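Long-range contacts in FAD-binding PCMH-type domain-containing protein (Gibberella zeae, PDB 6YJO), which carries a covalently bound FAD and probably oxidises oligosaccharides: residues A[180-185]-A[272-277]; A[250-255]-A[363-368]. All coordinates share one frame; numbering follows the deposited sequence.

Overall arrangement
Contact 1 joins the FAD-binding part to the seven-stranded antiparallel sheet; contact 2 joins two helices that lie against that sheet. Contact 1 is buried and nearer the middle of the chain, where helix 180-183, close to the FAD, meets the start of strand 273-280. Contact 2 is partly buried and farther out, between the first turn of helix 252-268 and helix 357-371. Their chemistry differs accordingly: contact 1 is polar in a largely buried setting, its arginine, threonine and asparagine held by hydrogen bonds, whereas contact 2 is mainly apolar, built round a phenylalanine ring with a glutamate at its border. Helix 252-268 is followed, after a short turn, by strand 273-280, and Ile277 packs on Trp250.

Contact 1: residues A[180-185]-A[272-277]; sequences SRTHGL and ELNMQI
Arg181 and Thr182, on a one-turn helix of the PCMH-type FAD-binding domain, meet Leu273 and Asn274 at the start of a strand in the seven-stranded antiparallel sheet. Arg181 has CG anti to its backbone N (chi1 -158°) and an extended chain as far as NE. Leu273 O is nearest that chain at Arg181 CD, 3.4 Å away, and accepts a hydrogen bond from Arg181 NH1 at 3.0 Å. The bond is bent, with 138° at the hydrogen. NH1 also bonds to Pro270 O, and NH2 to Ala266 O, so the guanidinium gathers carbonyls from the C-terminal end of helix 252-268 and the turn leading into the strand. Its positive charge would suit that helix end.

One residue on, the side chains of Thr182 and Asn274 cross at about a right angle. Asn274 ND2 donates to Thr182 OG1 at 3.0 Å, a fairly straight bond with the hydroxyl 18° out of the amide plane. Thr182 has OG1 beside its own backbone N, and the same hydroxyl bonds to Lys271 O. It is therefore gripped by both the strand and the turn before it. A second, weak bond from ND2 goes to Val289 O in the adjacent strand. The other end of the amide presses on the helix, where Asn274 OD1 comes within 3.0 Å of Arg181 CB.

On the helix itself, Ser180 bonds to Gly177 N through OG; its side chain is about 4 Å from that of Tyr176, an FAD-binding residue. Gly184 then leaves the helix with positive phi. Just before it in the chain, Thr182 CG2 sits over the centre of the His183 ring, 3.6 Å above its plane.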
loop_
_atom_site.group_PDB
_atom_site.type_symbol
_atom_site.label_atom_id
_atom_site.label_comp_id
_atom_site.label_asym_id
_atom_site.label_seq_id
_atom_site.Cartn_x
_atom_site.Cartn_y
_atom_site.Cartn_z
ATOM N N SER A 180 0.863 12.376 0.470
ATOM C CA SER A 180 -0.518 12.068 0.115
ATOM C C SER A 180 -1.466 13.168 0.568
ATOM O O SER A 180 -2.339 13.602 -0.193
ATOM C CB SER A 180 -0.928 10.727 0.724
ATOM O OG SER A 180 -0.401 9.649 -0.029
ATOM N N ARG A 181 -1.314 13.630 1.811
ATOM C CA ARG A 181 -2.224 14.647 2.330
ATOM C C ARG A 181 -2.205 15.898 1.464
ATOM O O ARG A 181 -3.187 16.649 1.434
ATOM C CB ARG A 181 -1.853 14.993 3.771
ATOM C CG ARG A 181 -2.991 15.608 4.556
ATOM C CD ARG A 181 -2.729 15.569 6.049
ATOM N NE ARG A 181 -3.772 16.285 6.771
ATOM C CZ ARG A 181 -3.843 17.610 6.854
ATOM N NH1 ARG A 181 -2.924 18.365 6.264
ATOM N NH2 ARG A 181 -4.833 18.182 7.525
ATOM N N THR A 182 -1.102 16.131 0.754
ATOM C CA THR A 182 -0.940 17.301 -0.096
ATOM C C THR A 182 -1.250 17.026 -1.558
ATOM O O THR A 182 -1.769 17.912 -2.245
ATOM C CB THR A 182 0.496 17.827 0.011
ATOM O OG1 THR A 182 0.805 18.106 1.383
ATOM C CG2 THR A 182 0.685 19.090 -0.827
ATOM N N HIS A 183 -0.946 15.823 -2.048
ATOM C CA HIS A 183 -1.098 15.506 -3.459
ATOM C C HIS A 183 -1.882 14.224 -3.717
ATOM O O HIS A 183 -2.001 13.821 -4.879
ATOM C CB HIS A 183 0.282 15.401 -4.130
ATOM C CG HIS A 183 1.060 16.682 -4.122
ATOM N ND1 HIS A 183 2.341 16.772 -3.619
ATOM C CD2 HIS A 183 0.741 17.924 -4.561
ATOM C CE1 HIS A 183 2.775 18.014 -3.745
ATOM N NE2 HIS A 183 1.825 18.732 -4.313
ATOM N N GLY A 184 -2.404 13.569 -2.683
ATOM C CA GLY A 184 -3.352 12.488 -2.846
ATOM C C GLY A 184 -2.699 11.115 -2.812
ATOM O O GLY A 184 -1.475 10.961 -2.810
ATOM N N LEU A 185 -3.559 10.098 -2.772
ATOM C CA LEU A 185 -3.110 8.729 -2.960
ATOM C C LEU A 185 -2.501 8.568 -4.348
ATOM O O LEU A 185 -2.791 9.328 -5.276
ATOM C CB LEU A 185 -4.272 7.746 -2.800
ATOM C CG LEU A 185 -5.069 7.751 -1.493
ATOM C CD1 LEU A 185 -6.290 6.858 -1.645
ATOM C CD2 LEU A 185 -4.217 7.298 -0.311
ATOM N N GLU A 272 -0.277 21.563 3.251
ATOM C CA GLU A 272 1.166 21.411 3.088
ATOM C C GLU A 272 1.785 20.495 4.136
ATOM O O GLU A 272 2.958 20.130 3.996
ATOM C CB GLU A 272 1.860 22.779 3.152
ATOM C CG GLU A 272 1.811 23.582 1.854
ATOM C CD GLU A 272 0.506 24.331 1.668
ATOM O OE1 GLU A 272 -0.305 24.357 2.616
ATOM O OE2 GLU A 272 0.292 24.899 0.572
ATOM N N LEU A 273 1.033 20.109 5.161
ATOM C CA LEU A 273 1.558 19.370 6.300
ATOM C C LEU A 273 1.155 17.901 6.209
ATOM O O LEU A 273 -0.019 17.589 5.988
ATOM C CB LEU A 273 1.045 19.984 7.603
ATOM C CG LEU A 273 1.466 19.327 8.916
ATOM C CD1 LEU A 273 2.957 19.485 9.168
ATOM C CD2 LEU A 273 0.659 19.926 10.055
ATOM N N ASN A 274 2.131 17.011 6.380
ATOM C CA ASN A 274 1.919 15.567 6.360
ATOM C C ASN A 274 2.500 14.978 7.638
ATOM O O ASN A 274 3.644 15.275 7.990
ATOM C CB ASN A 274 2.575 14.935 5.129
ATOM C CG ASN A 274 2.009 15.474 3.827
ATOM O OD1 ASN A 274 1.127 14.865 3.226
ATOM N ND2 ASN A 274 2.518 16.623 3.386
ATOM N N MET A 275 1.725 14.141 8.328
ATOM C CA MET A 275 2.102 13.715 9.669
ATOM C C MET A 275 1.679 12.277 9.924
ATOM O O MET A 275 0.682 11.801 9.377
ATOM C CB MET A 275 1.465 14.621 10.728
ATOM C CG MET A 275 2.355 14.886 11.922
ATOM S SD MET A 275 1.724 16.213 12.963
ATOM C CE MET A 275 0.488 15.328 13.905
ATOM N N GLN A 276 2.460 11.598 10.767
ATOM C CA GLN A 276 2.084 10.338 11.396
ATOM C C GLN A 276 2.698 10.326 12.792
ATOM O O GLN A 276 3.543 11.163 13.122
ATOM C CB GLN A 276 2.542 9.134 10.562
ATOM C CG GLN A 276 3.975 8.679 10.819
ATOM C CD GLN A 276 4.426 7.538 9.916
ATOM O OE1 GLN A 276 5.596 7.155 9.930
ATOM N NE2 GLN A 276 3.504 6.984 9.136
ATOM N N ILE A 277 2.254 9.384 13.626
ATOM C CA ILE A 277 2.857 9.166 14.939
ATOM C C ILE A 277 3.230 7.699 15.077
ATOM O O ILE A 277 2.353 6.830 15.085
ATOM C CB ILE A 277 1.937 9.597 16.097
ATOM C CG1 ILE A 277 2.639 9.313 17.433
ATOM C CG2 ILE A 277 0.592 8.881 16.035
ATOM C CD1 ILE A 277 1.914 9.838 18.643
#

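Contact 2: residues A[250-255]-A[363-368]; sequences WNENEA and FARTLF
Phe368 and Glu252 carry most of this contact, and the ring of Phe368 is its centre. Backbone covers one face of that ring: Glu252 N stands over the centre, 3.5 Å above the plane, with Asn251 C nearer the rim and Glu252 CA over the same face. Trp250 O comes to the ring edge, 3.3 Å from Phe368 CE1. A chi1 of -84° sets Phe368 CG beside the backbone N, and the ring lies against the backbone of Asn251 and Glu252.

Apolar side chains add to this. Ala255 CB approaches Phe368 CE2 obliquely at 3.8 Å and meets Ala364 CB at 4.4 Å, while Trp250 CB packs near Phe368 CZ. The two small alanines let the helix backbones come close, with Glu252 CA 5.7 Å from Ala364 CA.

Among the charged groups, Glu252 stretches across the other helix and rests OE2 3.5 Å from Arg365 CB. The Arg365 guanidinium continues away, leaving its NE 5.2 Å from Glu252 OE2, an attraction at a distance at most.

The side-chain hydrogen bond here is local to 250-255: Asn251 OD1 accepts from Glu254 N at 2.7 Å. This is an N-cap, starting a helix that packs with helix 357-371 on one face of the seven-stranded antiparallel sheet, as in the substrate domain of berberine bridge enzyme-like oxidases.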
loop_
_atom_site.group_PDB
_atom_site.type_symbol
_atom_site.label_atom_id
_atom_site.label_comp_id
_atom_site.label_asym_id
_atom_site.label_seq_id
_atom_site.Cartn_x
_atom_site.Cartn_y
_atom_site.Cartn_z
ATOM N N TRP A 250 5.014 9.539 26.423
ATOM C CA TRP A 250 3.713 9.617 27.072
ATOM C C TRP A 250 3.554 8.550 28.148
ATOM O O TRP A 250 4.142 7.468 28.081
ATOM C CB TRP A 250 2.598 9.423 26.046
ATOM C CG TRP A 250 2.335 10.580 25.145
ATOM C CD1 TRP A 250 2.659 11.888 25.358
ATOM C CD2 TRP A 250 1.679 10.526 23.876
ATOM N NE1 TRP A 250 2.242 12.651 24.294
ATOM C CE2 TRP A 250 1.638 11.839 23.371
ATOM C CE3 TRP A 250 1.122 9.492 23.120
ATOM C CZ2 TRP A 250 1.062 12.145 22.140
ATOM C CZ3 TRP A 250 0.551 9.796 21.901
ATOM C CH2 TRP A 250 0.524 11.112 21.422
ATOM N N ASN A 251 2.741 8.875 29.149
ATOM C CA ASN A 251 2.084 7.894 29.996
ATOM C C ASN A 251 0.649 7.711 29.508
ATOM O O ASN A 251 0.166 8.461 28.661
ATOM C CB ASN A 251 2.129 8.336 31.464
ATOM C CG ASN A 251 1.476 9.691 31.694
ATOM O OD1 ASN A 251 0.357 9.938 31.257
ATOM N ND2 ASN A 251 2.185 10.578 32.375
ATOM N N GLU A 252 -0.026 6.689 30.044
ATOM C CA GLU A 252 -1.368 6.350 29.574
ATOM C C GLU A 252 -2.247 7.583 29.409
ATOM O O GLU A 252 -2.869 7.778 28.360
ATOM C CB GLU A 252 -2.034 5.366 30.538
ATOM C CG GLU A 252 -3.470 5.045 30.151
ATOM C CD GLU A 252 -4.034 3.845 30.888
ATOM O OE1 GLU A 252 -3.241 3.055 31.437
ATOM O OE2 GLU A 252 -5.273 3.695 30.915
ATOM N N ASN A 253 -2.305 8.432 30.436
ATOM C CA ASN A 253 -3.225 9.562 30.405
ATOM C C ASN A 253 -2.706 10.722 29.566
ATOM O O ASN A 253 -3.516 11.501 29.054
ATOM C CB ASN A 253 -3.530 10.044 31.824
ATOM C CG ASN A 253 -4.370 11.298 31.833
ATOM O OD1 ASN A 253 -5.568 11.258 31.550
ATOM N ND2 ASN A 253 -3.746 12.424 32.152
ATOM N N GLU A 254 -1.385 10.863 29.415
ATOM C CA GLU A 254 -0.852 11.807 28.441
ATOM C C GLU A 254 -1.058 11.335 27.011
ATOM O O GLU A 254 -0.935 12.145 26.088
ATOM C CB GLU A 254 0.640 12.052 28.674
ATOM C CG GLU A 254 0.944 13.052 29.772
ATOM C CD GLU A 254 2.430 13.289 29.940
ATOM O OE1 GLU A 254 3.224 12.444 29.476
ATOM O OE2 GLU A 254 2.801 14.325 30.533
ATOM N N ALA A 255 -1.357 10.049 26.811
ATOM C CA ALA A 255 -1.652 9.525 25.486
ATOM C C ALA A 255 -3.125 9.650 25.116
ATOM O O ALA A 255 -3.436 9.836 23.937
ATOM C CB ALA A 255 -1.223 8.059 25.391
ATOM N N PHE A 363 -7.934 2.180 23.883
ATOM C CA PHE A 363 -6.700 1.862 23.173
ATOM C C PHE A 363 -5.486 2.066 24.071
ATOM O O PHE A 363 -4.593 1.217 24.125
ATOM C CB PHE A 363 -6.588 2.722 21.912
ATOM C CG PHE A 363 -5.228 2.684 21.264
ATOM C CD1 PHE A 363 -4.705 1.494 20.790
ATOM C CD2 PHE A 363 -4.478 3.841 21.125
ATOM C CE1 PHE A 363 -3.457 1.455 20.194
ATOM C CE2 PHE A 363 -3.229 3.811 20.529
ATOM C CZ PHE A 363 -2.717 2.614 20.063
ATOM N N ALA A 364 -5.457 3.176 24.812
ATOM C CA ALA A 364 -4.288 3.514 25.620
ATOM C C ALA A 364 -4.196 2.647 26.868
ATOM O O ALA A 364 -3.096 2.424 27.381
ATOM C CB ALA A 364 -4.329 4.997 25.999
ATOM N N ARG A 365 -5.333 2.161 27.378
ATOM C CA ARG A 365 -5.314 1.224 28.500
ATOM C C ARG A 365 -4.755 -0.123 28.066
ATOM O O ARG A 365 -3.959 -0.737 28.785
ATOM C CB ARG A 365 -6.730 1.059 29.067
ATOM C CG ARG A 365 -6.841 0.189 30.319
ATOM C CD ARG A 365 -8.215 0.371 30.964
ATOM N NE ARG A 365 -8.318 -0.226 32.293
ATOM C CZ ARG A 365 -9.299 0.032 33.156
ATOM N NH1 ARG A 365 -10.267 0.886 32.840
ATOM N NH2 ARG A 365 -9.313 -0.560 34.343
ATOM N N THR A 366 -5.160 -0.589 26.885
ATOM C CA THR A 366 -4.718 -1.881 26.377
ATOM C C THR A 366 -3.255 -1.842 25.943
ATOM O O THR A 366 -2.542 -2.837 26.089
ATOM C CB THR A 366 -5.626 -2.289 25.214
ATOM O OG1 THR A 366 -6.955 -1.809 25.464
ATOM C CG2 THR A 366 -5.670 -3.799 25.057
ATOM N N LEU A 367 -2.790 -0.698 25.436
ATOM C CA LEU A 367 -1.414 -0.572 24.966
ATOM C C LEU A 367 -0.445 -0.412 26.130
ATOM O O LEU A 367 0.558 -1.128 26.214
ATOM C CB LEU A 367 -1.300 0.618 24.016
ATOM C CG LEU A 367 -0.043 0.677 23.151
ATOM C CD1 LEU A 367 -0.102 -0.382 22.057
ATOM C CD2 LEU A 367 0.130 2.073 22.565
ATOM N N PHE A 368 -0.726 0.526 27.038
ATOM C CA PHE A 368 0.152 0.714 28.187
ATOM C C PHE A 368 0.057 -0.460 29.148
ATOM O O PHE A 368 1.007 -0.729 29.893
ATOM C CB PHE A 368 -0.172 2.034 28.888
ATOM C CG PHE A 368 0.516 3.218 28.270
ATOM C CD1 PHE A 368 1.756 3.629 28.727
ATOM C CD2 PHE A 368 -0.065 3.901 27.214
ATOM C CE1 PHE A 368 2.400 4.707 28.153
ATOM C CE2 PHE A 368 0.575 4.980 26.634
ATOM C CZ PHE A 368 1.809 5.383 27.105
#